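PDB 4N81: inositol monophosphatase from Zymomonas mobilis, which probably hydrolyses phosphate monoesters such as inositol monophosphate, with magnesium as the likely cofactor. Local coordinates for residues Val84-Asp89 against Gly102-Leu107; Asp8-Ala13 against Pro113-Ile118; Asp18-Ile23 against Gln52-Ile57; Gln204-Tyr209 against Gly239-Ala244; Glu125-Val130 against Val215-Gly220. All coordinates share one frame; numbering follows the deposited sequence.

From the N terminus, helix 7-24 first meets helix 42-61 in contact 3, which closes a short loop. Contact 1 then pairs strand 81-86 and its continuation with strand 102-109, bringing in the predicted magnesium ligands. Both lie inside the longer loop that contact 2 closes by laying helix 7-24 on strand 112-120. Contact 5 starts on the next strand of the same sheet, 125-130, and runs to helix 214-220. Its span crosses that of contact 4, where residues 204-209 meet 239-244 on the smaller sheet. Contact 3 pairs helices, contact 2 adds the larger sheet, contact 1 joins two of its strands, and segments of contacts 4 and 5 flank Asp210.

Contact 1 (Val84-Asp89 against Gly102-Leu107); sequences VLDPID and GTLIAL
Leu104 lays its CD1 methyl over Asp89, 3.6 Å from Asp89 CB and also touching the carboxylate carbon, the two side chains crossing obliquely. They sit on an antiparallel strand pair interrupted by a beta bulge, whose first strand carries the DPIDG metal-binding motif of the inositol monophosphatase family. Before the bulge, Val84 and Asp86 form the hydrogen-bonded pairs with Ala106 and Leu104; Asp86 N gives Leu104 O a nearly straight bond of 2.9 Å. On the other face Leu85 CD2 meets Ile105 CG2 at 4.2 Å, against Met54 of helix 42-61. The chain turns a corner at Pro87, and the register slips by one residue before Asp89 pairs with Gly102. Asp86 and Asp89, with CG anti to the backbone N in both (chi1 -164° and -178°), are predicted magnesium ligands, as is Ile88. Their carboxylates converge on that of Asp210, consistent with a metal site. A sulfate ion also lies near Asp86. At the corner itself the Thr103 hydroxyl bonds across the bulge: OG1 donates to Pro87 O at 2.7 Å, in the plane of that carbonyl.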
# COMPACT_ATOMS: atom_id res chain seq x y z
N VAL A 84 5.88 23.09 -9.32
CA VAL A 84 5.96 22.52 -7.99
C VAL A 84 6.39 21.08 -8.20
O VAL A 84 5.71 20.36 -8.91
CB VAL A 84 4.58 22.57 -7.29
CG1 VAL A 84 4.64 21.97 -5.87
CG2 VAL A 84 4.07 24.01 -7.20
N LEU A 85 7.53 20.67 -7.63
CA LEU A 85 8.07 19.32 -7.81
C LEU A 85 8.14 18.57 -6.48
O LEU A 85 8.58 19.13 -5.48
CB LEU A 85 9.49 19.40 -8.37
CG LEU A 85 9.62 20.34 -9.58
CD1 LEU A 85 11.06 20.42 -10.04
CD2 LEU A 85 8.73 19.91 -10.73
N ASP A 86 7.70 17.32 -6.46
CA ASP A 86 7.99 16.44 -5.36
C ASP A 86 8.52 15.12 -5.95
O ASP A 86 7.72 14.29 -6.41
CB ASP A 86 6.74 16.16 -4.51
CG ASP A 86 7.10 15.56 -3.13
OD1 ASP A 86 8.31 15.49 -2.84
OD2 ASP A 86 6.18 15.19 -2.36
N PRO A 87 9.86 14.94 -6.00
CA PRO A 87 10.36 13.73 -6.71
C PRO A 87 9.80 12.42 -6.14
O PRO A 87 9.50 11.50 -6.89
CB PRO A 87 11.87 13.77 -6.40
CG PRO A 87 12.17 15.31 -6.33
CD PRO A 87 10.95 15.88 -5.63
N ILE A 88 9.64 12.36 -4.82
CA ILE A 88 9.12 11.17 -4.15
C ILE A 88 8.09 11.60 -3.10
O ILE A 88 8.43 11.89 -1.95
CB ILE A 88 10.25 10.33 -3.50
CG1 ILE A 88 11.29 9.91 -4.58
CG2 ILE A 88 9.68 9.08 -2.77
CD1 ILE A 88 12.57 9.27 -3.99
N ASP A 89 6.83 11.63 -3.49
CA ASP A 89 5.77 11.82 -2.52
C ASP A 89 5.46 10.43 -1.96
O ASP A 89 5.22 9.50 -2.74
CB ASP A 89 4.53 12.41 -3.18
CG ASP A 89 3.44 12.66 -2.16
OD1 ASP A 89 2.40 11.95 -2.23
OD2 ASP A 89 3.65 13.52 -1.29
N GLY A 102 4.95 8.34 -5.42
CA GLY A 102 4.92 8.88 -6.79
C GLY A 102 5.70 10.18 -6.93
O GLY A 102 5.88 10.94 -5.96
N THR A 103 6.17 10.45 -8.15
CA THR A 103 6.71 11.77 -8.44
C THR A 103 5.51 12.65 -8.72
O THR A 103 4.64 12.30 -9.53
CB THR A 103 7.59 11.68 -9.69
OG1 THR A 103 8.72 10.84 -9.40
CG2 THR A 103 8.07 13.11 -10.14
N LEU A 104 5.46 13.83 -8.11
CA LEU A 104 4.40 14.80 -8.42
C LEU A 104 5.01 15.98 -9.13
O LEU A 104 6.01 16.54 -8.64
CB LEU A 104 3.77 15.30 -7.11
CG LEU A 104 3.23 14.23 -6.16
CD1 LEU A 104 2.51 14.85 -4.94
CD2 LEU A 104 2.22 13.37 -6.95
N ILE A 105 4.41 16.38 -10.26
CA ILE A 105 4.84 17.60 -10.95
C ILE A 105 3.58 18.46 -11.17
O ILE A 105 2.56 17.97 -11.67
CB ILE A 105 5.45 17.21 -12.30
CG1 ILE A 105 6.75 16.40 -12.07
CG2 ILE A 105 5.67 18.48 -13.22
CD1 ILE A 105 7.07 15.43 -13.18
N ALA A 106 3.66 19.75 -10.89
CA ALA A 106 2.49 20.57 -11.12
C ALA A 106 2.91 21.90 -11.69
O ALA A 106 4.02 22.35 -11.43
CB ALA A 106 1.75 20.78 -9.82
N LEU A 107 2.03 22.50 -12.51
CA LEU A 107 2.17 23.91 -12.92
C LEU A 107 1.03 24.67 -12.23
O LEU A 107 -0.12 24.21 -12.27
CB LEU A 107 2.02 24.05 -14.43
CG LEU A 107 2.03 25.49 -14.97
CD1 LEU A 107 3.31 26.23 -14.52
CD2 LEU A 107 1.89 25.51 -16.51

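Contact 2 (Asp8-Ala13 against Pro113-Ile118); sequences DDIRLA and PVLGII
Leu115 rises from its strand toward the helix and divides its two methyls between successive turns. CD1 lies against the first turn, 3.7 Å from Asp9 CB and 4.0 Å from Ile10 CG1, while CD2 reaches the next turn at Ala13 CB, 3.8 Å away. CG is anti to the backbone N (chi1 175°); from it CD1 and CD2 diverge to Asp9 and Ala13, and the side chain slants across that of Ile10. Two residues on, Ile117 points from the same face of the strand and brings one methyl to bear: its CD1 is 3.6 Å from Ala13 CB and just as near the Ala13 carbonyl carbon. Ala13 is therefore touched by both branched residues, at its side chain and, by Ile117, at its backbone too. The contact across the segments is apolar. Asp9 offers its CB to Leu115, but its carboxylate turns to other partners, forming salt bridges through OD2 with Arg62 and through OD1 with Arg81; these two arginines probably compensate its buried charge. The helix segment runs nearly with the strand, at 24°, with the axes 9.4 Å apart, so that Asp9, Ile10 and Ala13 follow the line of Leu115 and Ile117. Helix 7-24 thus covers one face of the larger mixed sheet. Strand 112-120 lies between strands 102-109 and 125-130, with a classic beta bulge where Val114 and Leu115 face Leu107, and on the other face of the sheet Ile118 packs against helix 214-220.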
# COMPACT_ATOMS: atom_id res chain seq x y z
N ASP A 8 2.11 22.42 -24.58
CA ASP A 8 3.58 22.42 -24.51
C ASP A 8 4.09 22.10 -23.10
O ASP A 8 5.06 21.33 -22.91
CB ASP A 8 4.13 23.79 -24.91
CG ASP A 8 4.17 23.99 -26.42
OD1 ASP A 8 4.19 22.97 -27.15
OD2 ASP A 8 4.18 25.16 -26.86
N ASP A 9 3.39 22.68 -22.11
CA ASP A 9 3.71 22.43 -20.72
C ASP A 9 3.42 20.98 -20.33
O ASP A 9 4.13 20.40 -19.48
CB ASP A 9 2.94 23.38 -19.78
CG ASP A 9 3.38 24.84 -19.95
OD1 ASP A 9 2.54 25.76 -19.81
OD2 ASP A 9 4.60 25.07 -20.17
N ILE A 10 2.39 20.39 -20.93
CA ILE A 10 2.10 18.97 -20.63
C ILE A 10 3.24 18.10 -21.16
O ILE A 10 3.71 17.15 -20.51
CB ILE A 10 0.80 18.54 -21.31
CG1 ILE A 10 -0.41 19.18 -20.61
CG2 ILE A 10 0.60 17.03 -21.27
CD1 ILE A 10 -1.65 19.18 -21.55
N ARG A 11 3.73 18.47 -22.35
CA ARG A 11 4.83 17.69 -22.91
C ARG A 11 6.11 17.79 -22.04
O ARG A 11 6.79 16.79 -21.75
CB ARG A 11 5.09 18.14 -24.36
CG ARG A 11 6.20 17.36 -25.05
CD ARG A 11 6.39 17.86 -26.53
NE ARG A 11 5.12 18.33 -27.10
CZ ARG A 11 4.87 19.60 -27.44
NH1 ARG A 11 5.82 20.53 -27.28
NH2 ARG A 11 3.69 19.94 -27.95
N LEU A 12 6.39 19.01 -21.58
CA LEU A 12 7.53 19.19 -20.69
C LEU A 12 7.30 18.39 -19.39
O LEU A 12 8.21 17.74 -18.88
CB LEU A 12 7.65 20.67 -20.32
CG LEU A 12 8.83 21.08 -19.41
CD1 LEU A 12 10.11 20.51 -19.99
CD2 LEU A 12 8.96 22.62 -19.26
N ALA A 13 6.06 18.36 -18.91
CA ALA A 13 5.80 17.72 -17.62
C ALA A 13 6.06 16.22 -17.73
O ALA A 13 6.67 15.61 -16.83
CB ALA A 13 4.36 18.01 -17.18
N PRO A 113 -3.27 25.27 -8.92
CA PRO A 113 -2.75 24.28 -9.87
C PRO A 113 -3.55 24.26 -11.14
O PRO A 113 -4.78 24.26 -11.07
CB PRO A 113 -2.97 22.94 -9.14
CG PRO A 113 -3.00 23.30 -7.66
CD PRO A 113 -3.63 24.70 -7.61
N VAL A 114 -2.87 24.19 -12.27
CA VAL A 114 -3.57 24.08 -13.56
C VAL A 114 -3.11 22.83 -14.32
O VAL A 114 -3.71 22.44 -15.33
CB VAL A 114 -3.38 25.31 -14.43
CG1 VAL A 114 -3.96 26.56 -13.72
CG2 VAL A 114 -1.89 25.50 -14.74
N LEU A 115 -2.06 22.17 -13.83
CA LEU A 115 -1.60 20.93 -14.51
C LEU A 115 -0.94 20.07 -13.46
O LEU A 115 -0.25 20.60 -12.62
CB LEU A 115 -0.53 21.36 -15.59
CG LEU A 115 0.26 20.37 -16.44
CD1 LEU A 115 0.98 21.25 -17.50
CD2 LEU A 115 1.29 19.61 -15.69
N GLY A 116 -1.14 18.75 -13.51
CA GLY A 116 -0.53 17.89 -12.51
C GLY A 116 -0.24 16.52 -13.10
O GLY A 116 -1.03 16.00 -13.88
N ILE A 117 0.87 15.92 -12.70
CA ILE A 117 1.16 14.53 -13.03
C ILE A 117 1.50 13.82 -11.72
O ILE A 117 2.24 14.39 -10.85
CB ILE A 117 2.37 14.42 -14.03
CG1 ILE A 117 1.93 14.87 -15.44
CG2 ILE A 117 2.89 12.98 -14.12
CD1 ILE A 117 3.01 14.70 -16.53
N ILE A 118 0.94 12.61 -11.57
CA ILE A 118 1.45 11.63 -10.59
C ILE A 118 2.11 10.54 -11.40
O ILE A 118 1.46 9.94 -12.27
CB ILE A 118 0.32 10.93 -9.78
CG1 ILE A 118 -0.49 11.94 -8.91
CG2 ILE A 118 0.93 9.84 -8.88
CD1 ILE A 118 -1.95 11.38 -8.53

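Contact 3 (Asp18-Ile23 against Gln52-Ile57); sequences DVAADI and QAMRAI
Ala53 CB sits between two side chains of the facing helix, 3.5 Å from Ile23 CD1 and 3.6 Å from Val19 CG1. This is the tight part of the contact: the Ile23 pair is closer than carbon atoms usually pack. Ile23 CG1 is anti to the carbonyl carbon (chi1 -72°), and from it CD1 extends to the alanine methyl. Val19 serves two partners. Its CG1 takes the Ala53 side, and its CG2 meets Ile57 CD1 at 3.8 Å, the two side chains reaching toward each other tip to tip. On the inner side of the helix pair the fit is easier. Met54 bends at its last torsion (chi3 -74°), and its sulfur lies 3.9 Å from Ala20 CB, with CE slightly farther away. Both residues are buried there, and Met54 goes on to touch Pro87, at the corner between the predicted magnesium ligands. Asp18, Asp22 and Gln52 are exposed on the outer sides of the two helices, and Arg55 partly so. Asp18 forms a salt bridge with Arg126 and Asp22 with Arg25, while Arg55 NE pairs with Glu51 of its own helix. Val19, Ile23, Ala53 and Ile57 are themselves partly exposed, so the seam grades from partly exposed to buried as it approaches Met54. With the segments antiparallel at 156° and their axes 9.3 Å apart, this is the packing of the N-terminal helix pair that lies against the large sheet in the inositol monophosphatase fold.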
# COMPACT_ATOMS: atom_id res chain seq x y z
N ASP A 18 9.71 11.57 -16.71
CA ASP A 18 10.60 10.52 -17.24
C ASP A 18 12.01 10.63 -16.66
O ASP A 18 12.64 9.63 -16.26
CB ASP A 18 10.76 10.63 -18.77
CG ASP A 18 9.47 10.30 -19.52
OD1 ASP A 18 8.55 9.72 -18.89
OD2 ASP A 18 9.40 10.62 -20.74
N VAL A 19 12.48 11.87 -16.59
CA VAL A 19 13.82 12.09 -16.08
C VAL A 19 13.92 11.69 -14.60
O VAL A 19 14.88 10.96 -14.15
CB VAL A 19 14.20 13.57 -16.34
CG1 VAL A 19 15.40 13.98 -15.51
CG2 VAL A 19 14.42 13.79 -17.88
N ALA A 20 12.89 12.10 -13.86
CA ALA A 20 12.87 11.73 -12.44
C ALA A 20 12.79 10.20 -12.26
O ALA A 20 13.48 9.61 -11.38
CB ALA A 20 11.66 12.41 -11.72
N ALA A 21 11.99 9.53 -13.12
CA ALA A 21 11.77 8.10 -12.96
C ALA A 21 13.08 7.37 -13.14
O ALA A 21 13.40 6.44 -12.38
CB ALA A 21 10.75 7.56 -14.00
N ASP A 22 13.81 7.75 -14.20
CA ASP A 22 15.04 7.01 -14.47
C ASP A 22 16.06 7.24 -13.38
O ASP A 22 16.92 6.38 -13.15
CB ASP A 22 15.66 7.39 -15.81
CG ASP A 22 14.78 6.99 -16.99
OD1 ASP A 22 14.91 7.58 -18.09
OD2 ASP A 22 13.96 6.07 -16.80
N ILE A 23 16.02 8.40 -12.74
CA ILE A 23 16.98 8.58 -11.64
C ILE A 23 16.60 7.81 -10.36
O ILE A 23 17.46 7.24 -9.68
CB ILE A 23 17.09 10.07 -11.33
CG1 ILE A 23 17.86 10.74 -12.45
CG2 ILE A 23 17.72 10.31 -9.96
CD1 ILE A 23 17.61 12.25 -12.54
N GLN A 52 17.39 17.80 -8.84
CA GLN A 52 18.38 18.58 -9.54
C GLN A 52 18.20 18.46 -11.04
O GLN A 52 18.26 19.47 -11.76
CB GLN A 52 19.80 18.15 -9.15
CG GLN A 52 20.15 18.50 -7.70
CD GLN A 52 21.43 17.82 -7.22
OE1 GLN A 52 22.11 17.11 -7.99
NE2 GLN A 52 21.77 18.02 -5.95
N ALA A 53 17.93 17.24 -11.52
CA ALA A 53 17.79 17.11 -12.97
C ALA A 53 16.55 17.85 -13.51
O ALA A 53 16.60 18.54 -14.56
CB ALA A 53 17.76 15.62 -13.39
N MET A 54 15.44 17.76 -12.76
CA MET A 54 14.23 18.46 -13.21
C MET A 54 14.41 19.98 -13.16
O MET A 54 13.95 20.70 -14.05
CB MET A 54 13.00 18.06 -12.37
CG MET A 54 12.55 16.61 -12.56
SD MET A 54 10.98 16.24 -11.70
CE MET A 54 11.56 16.19 -10.02
N ARG A 55 15.09 20.46 -12.12
CA ARG A 55 15.35 21.90 -12.02
C ARG A 55 16.21 22.39 -13.15
O ARG A 55 15.99 23.51 -13.67
CB ARG A 55 16.05 22.24 -10.70
CG ARG A 55 15.14 22.21 -9.48
CD ARG A 55 15.88 22.68 -8.23
NE ARG A 55 15.04 23.53 -7.39
CZ ARG A 55 14.99 24.85 -7.51
NH1 ARG A 55 15.74 25.46 -8.43
NH2 ARG A 55 14.21 25.56 -6.71
N ALA A 56 17.19 21.58 -13.57
CA ALA A 56 18.08 22.06 -14.64
C ALA A 56 17.29 22.18 -15.94
O ALA A 56 17.47 23.17 -16.73
CB ALA A 56 19.26 21.11 -14.85
N ILE A 57 16.39 21.21 -16.14
CA ILE A 57 15.56 21.30 -17.34
C ILE A 57 14.62 22.51 -17.27
O ILE A 57 14.47 23.24 -18.26
CB ILE A 57 14.73 20.00 -17.54
CG1 ILE A 57 15.66 18.87 -17.97
CG2 ILE A 57 13.60 20.22 -18.58
CD1 ILE A 57 15.02 17.49 -17.76

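Contact 4 (Gln204-Tyr209 against Gly239-Ala244); sequences QGLKFY and GEVIAA
The turn that leads from strand 200-203 to the predicted magnesium ligand Asp210 is held here against residues 239-240 and the first residue of strand 241-244, an element of the smaller mixed sheet of this inositol monophosphatase fold. Gln204 and Glu240 lie side by side and point the same way, their CG atoms 3.8 Å apart. At their ends Gln204 NE2 donates to Glu240 OE2 over 2.9 Å. The acceptor lies close to the amide plane, whereas the donor meets the oxygen on its anti side, 31° out of the carboxylate plane, and the two flat groups are turned 42° apart. The other end of the amide is held too, because Gln204 OE1 accepts from the backbone N of Glu164; together the two bonds fix the rotation of the amide. Next to this pair the chain bends through Gly205, and Leu206 N donates to Gly239 O at 3.1 Å. Gly239 comes so near residues 205-206 that its CA makes a C-H contact to Leu206 O at 3.3 Å. A side chain at this place would collide with that oxygen, and the positive phi of 102° also suits glycine. Beyond the bend, Lys207 N bonds to the Asp210 carboxylate, linking the turn to the predicted metal site. Leu206 and Val241, both also touching Tyr190 of helix 187-194, cross at about a right angle, with Leu206 CD2 4.0 Å from Val241 CG2.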
# COMPACT_ATOMS: atom_id res chain seq x y z
N GLN A 204 -4.32 15.74 6.64
CA GLN A 204 -3.95 17.01 7.29
C GLN A 204 -2.44 17.08 7.36
O GLN A 204 -1.77 16.04 7.47
CB GLN A 204 -4.54 17.04 8.72
CG GLN A 204 -4.22 18.32 9.53
CD GLN A 204 -4.88 18.32 10.89
OE1 GLN A 204 -4.77 17.36 11.62
NE2 GLN A 204 -5.64 19.38 11.21
N GLY A 205 -1.89 18.30 7.33
CA GLY A 205 -0.45 18.47 7.47
C GLY A 205 0.33 18.39 6.18
O GLY A 205 1.55 18.41 6.20
N LEU A 206 -0.34 18.34 5.03
CA LEU A 206 0.39 18.30 3.74
C LEU A 206 1.06 19.65 3.41
O LEU A 206 0.58 20.73 3.84
CB LEU A 206 -0.58 17.96 2.58
CG LEU A 206 -0.90 16.47 2.40
CD1 LEU A 206 -1.41 15.80 3.59
CD2 LEU A 206 -1.91 16.35 1.26
N LYS A 207 2.18 19.59 2.67
CA LYS A 207 2.85 20.77 2.10
C LYS A 207 2.30 20.97 0.70
O LYS A 207 1.76 20.04 0.16
CB LYS A 207 4.37 20.51 2.03
CG LYS A 207 4.94 20.16 3.40
CD LYS A 207 4.76 21.31 4.37
CE LYS A 207 5.29 20.97 5.81
NZ LYS A 207 4.26 20.31 6.70
N PHE A 208 2.50 22.15 0.09
CA PHE A 208 1.94 22.39 -1.25
C PHE A 208 2.53 21.39 -2.28
O PHE A 208 1.83 20.96 -3.22
CB PHE A 208 2.22 23.85 -1.69
CG PHE A 208 1.49 24.27 -2.97
CD1 PHE A 208 0.15 23.95 -3.17
CD2 PHE A 208 2.13 25.03 -3.94
CE1 PHE A 208 -0.54 24.36 -4.34
CE2 PHE A 208 1.45 25.48 -5.11
CZ PHE A 208 0.12 25.13 -5.31
N TYR A 209 3.77 20.97 -2.06
CA TYR A 209 4.43 19.99 -2.93
C TYR A 209 3.62 18.70 -2.93
O TYR A 209 3.69 17.93 -3.90
CB TYR A 209 5.81 19.55 -2.33
CG TYR A 209 6.76 20.65 -2.02
CD1 TYR A 209 7.61 21.16 -3.03
CD2 TYR A 209 6.83 21.19 -0.76
CE1 TYR A 209 8.51 22.18 -2.77
CE2 TYR A 209 7.72 22.22 -0.48
CZ TYR A 209 8.57 22.72 -1.49
OH TYR A 209 9.47 23.74 -1.19
N GLY A 239 -2.81 22.77 4.28
CA GLY A 239 -2.62 21.33 3.98
C GLY A 239 -3.63 20.39 4.59
O GLY A 239 -3.35 19.20 4.79
N GLU A 240 -4.77 20.95 5.01
CA GLU A 240 -5.95 20.14 5.31
C GLU A 240 -6.63 19.94 3.95
O GLU A 240 -6.95 20.94 3.29
CB GLU A 240 -6.88 20.94 6.25
CG GLU A 240 -6.29 20.92 7.66
CD GLU A 240 -7.00 21.85 8.66
OE1 GLU A 240 -7.96 22.57 8.30
OE2 GLU A 240 -6.56 21.81 9.83
N VAL A 241 -6.89 18.69 3.58
CA VAL A 241 -7.48 18.44 2.28
C VAL A 241 -8.58 17.42 2.42
O VAL A 241 -8.51 16.52 3.27
CB VAL A 241 -6.43 17.92 1.20
CG1 VAL A 241 -5.25 18.92 1.04
CG2 VAL A 241 -5.87 16.61 1.58
N ILE A 242 -9.59 17.56 1.56
CA ILE A 242 -10.58 16.48 1.38
C ILE A 242 -10.78 16.31 -0.13
O ILE A 242 -10.91 17.32 -0.86
CB ILE A 242 -11.91 16.77 2.10
CG1 ILE A 242 -12.92 15.66 1.81
CG2 ILE A 242 -12.48 18.22 1.70
CD1 ILE A 242 -14.11 15.69 2.78
N ALA A 243 -10.73 15.05 -0.58
CA ALA A 243 -11.01 14.74 -1.97
C ALA A 243 -12.21 13.78 -1.96
O ALA A 243 -12.26 12.89 -1.09
CB ALA A 243 -9.75 14.07 -2.63
N ALA A 244 -13.17 13.98 -2.87
CA ALA A 244 -14.32 13.10 -2.99
C ALA A 244 -14.48 12.74 -4.46
O ALA A 244 -14.31 13.62 -5.31
CB ALA A 244 -15.58 13.82 -2.51

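Contact 5 (Glu125-Val130 against Val215-Gly220); sequences ERWVGV and VPIVEG
The indole of Trp127 meets Ile217 obliquely, at its near end: Ile217 CG2 lies 4.1 Å from Trp127 CD1, and the two side chains cross at about a right angle. Elsewhere the ring has edge-to-face partners in Phe137 and Tyr188 and a weak hydrogen bond from NE1 to Gly191 O. Close to the backbone, Ile217 CD1 continues the packing at 3.9 Å from Trp127 CB. Ile217 CG1 is anti to the carbonyl carbon (chi1 -70°) and rests on the strand itself, 3.4 Å from Gly129 N. Pro216 adds its CB, 3.8 Å from the carbonyl carbon of Gly129. The helix segment crosses the strand at 84° with only 6.0 Å between the axes. Gly129 makes that approach possible, since a side chain there would run into the backbone of Pro216 and Ile217. Strand 125-130 lies between strands 112-120 and 133-137 of the larger sheet, and helix 214-220 covers the face bearing Trp127, with Ile217 also reaching Ile118. At the end of the strand a water lies 2.8 Å from Pro216 O and also near Val130 O, bridging them at most loosely. Polar ties come from Thr135 of strand 133-137, bonded to Ile217 O and Gly220. Between these two segments, though, apolar groups and backbone lie close against side chains, which implies a steric fit at Gly129 rather than direct polar pairing.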
# COMPACT_ATOMS: atom_id res chain seq x y z
N GLU A 125 2.79 3.77 -13.82
CA GLU A 125 1.41 4.21 -13.79
C GLU A 125 1.49 5.73 -13.71
O GLU A 125 2.08 6.28 -12.75
CB GLU A 125 0.77 3.69 -12.51
CG GLU A 125 0.83 2.14 -12.43
CD GLU A 125 0.18 1.57 -11.15
OE1 GLU A 125 -0.80 0.78 -11.25
OE2 GLU A 125 0.68 1.92 -10.05
N ARG A 126 0.82 6.40 -14.65
CA ARG A 126 0.94 7.84 -14.76
C ARG A 126 -0.44 8.48 -14.93
O ARG A 126 -1.18 8.17 -15.89
CB ARG A 126 1.83 8.22 -15.95
CG ARG A 126 2.03 9.75 -16.04
CD ARG A 126 3.12 10.15 -17.09
NE ARG A 126 4.41 9.59 -16.70
CZ ARG A 126 5.56 9.79 -17.35
NH1 ARG A 126 5.62 10.57 -18.44
NH2 ARG A 126 6.66 9.21 -16.89
N TRP A 127 -0.79 9.34 -13.97
CA TRP A 127 -2.02 10.14 -14.02
C TRP A 127 -1.66 11.54 -14.53
O TRP A 127 -0.69 12.10 -14.03
CB TRP A 127 -2.53 10.33 -12.59
CG TRP A 127 -3.15 9.12 -11.93
CD1 TRP A 127 -4.52 8.84 -11.84
CD2 TRP A 127 -2.47 8.05 -11.26
NE1 TRP A 127 -4.69 7.63 -11.17
CE2 TRP A 127 -3.46 7.15 -10.78
CE3 TRP A 127 -1.11 7.75 -11.04
CZ2 TRP A 127 -3.13 6.00 -10.02
CZ3 TRP A 127 -0.78 6.59 -10.31
CH2 TRP A 127 -1.79 5.73 -9.80
N VAL A 128 -2.43 12.09 -15.48
CA VAL A 128 -2.18 13.45 -15.97
C VAL A 128 -3.49 14.23 -15.90
O VAL A 128 -4.49 13.81 -16.50
CB VAL A 128 -1.73 13.45 -17.44
CG1 VAL A 128 -1.39 14.89 -17.89
CG2 VAL A 128 -0.53 12.50 -17.61
N GLY A 129 -3.48 15.37 -15.20
CA GLY A 129 -4.65 16.24 -15.14
C GLY A 129 -4.31 17.65 -15.60
O GLY A 129 -3.17 18.12 -15.42
N VAL A 130 -5.28 18.33 -16.22
CA VAL A 130 -5.01 19.67 -16.76
C VAL A 130 -6.35 20.40 -16.73
O VAL A 130 -7.42 19.78 -16.92
CB VAL A 130 -4.58 19.64 -18.26
CG1 VAL A 130 -4.15 21.02 -18.73
CG2 VAL A 130 -3.49 18.63 -18.52
N VAL A 215 -4.71 18.17 -7.41
CA VAL A 215 -6.02 18.82 -7.67
C VAL A 215 -6.57 18.72 -9.14
O VAL A 215 -7.72 18.32 -9.34
CB VAL A 215 -6.00 20.34 -7.18
CG1 VAL A 215 -7.41 21.03 -7.39
CG2 VAL A 215 -5.57 20.44 -5.68
N PRO A 216 -5.77 19.07 -10.15
CA PRO A 216 -6.26 18.95 -11.54
C PRO A 216 -6.61 17.52 -11.91
O PRO A 216 -7.52 17.29 -12.71
CB PRO A 216 -5.08 19.46 -12.40
CG PRO A 216 -4.22 20.21 -11.46
CD PRO A 216 -4.40 19.63 -10.11
N ILE A 217 -5.88 16.56 -11.33
CA ILE A 217 -6.09 15.15 -11.68
C ILE A 217 -7.44 14.69 -11.12
O ILE A 217 -8.29 14.19 -11.86
CB ILE A 217 -4.94 14.28 -11.09
CG1 ILE A 217 -3.66 14.61 -11.88
CG2 ILE A 217 -5.30 12.75 -11.05
CD1 ILE A 217 -2.39 13.95 -11.21
N VAL A 218 -7.67 14.98 -9.85
CA VAL A 218 -8.93 14.59 -9.23
C VAL A 218 -10.11 15.33 -9.87
O VAL A 218 -11.15 14.71 -10.20
CB VAL A 218 -8.91 14.88 -7.72
CG1 VAL A 218 -10.34 14.72 -7.12
CG2 VAL A 218 -7.93 13.87 -7.00
N GLU A 219 -9.96 16.64 -10.07
CA GLU A 219 -11.05 17.44 -10.58
C GLU A 219 -11.35 17.10 -12.02
O GLU A 219 -12.51 17.03 -12.38
CB GLU A 219 -10.86 18.97 -10.27
CG GLU A 219 -10.86 19.16 -8.67
CD GLU A 219 -11.36 20.52 -8.09
OE1 GLU A 219 -10.97 21.49 -8.77
OE2 GLU A 219 -12.09 20.60 -6.96
N GLY A 220 -10.32 16.77 -12.82
CA GLY A 220 -10.53 16.49 -14.24
C GLY A 220 -11.03 15.08 -14.41
O GLY A 220 -11.43 14.69 -15.53
O HOH W 1 -8.43 19.42 -14.22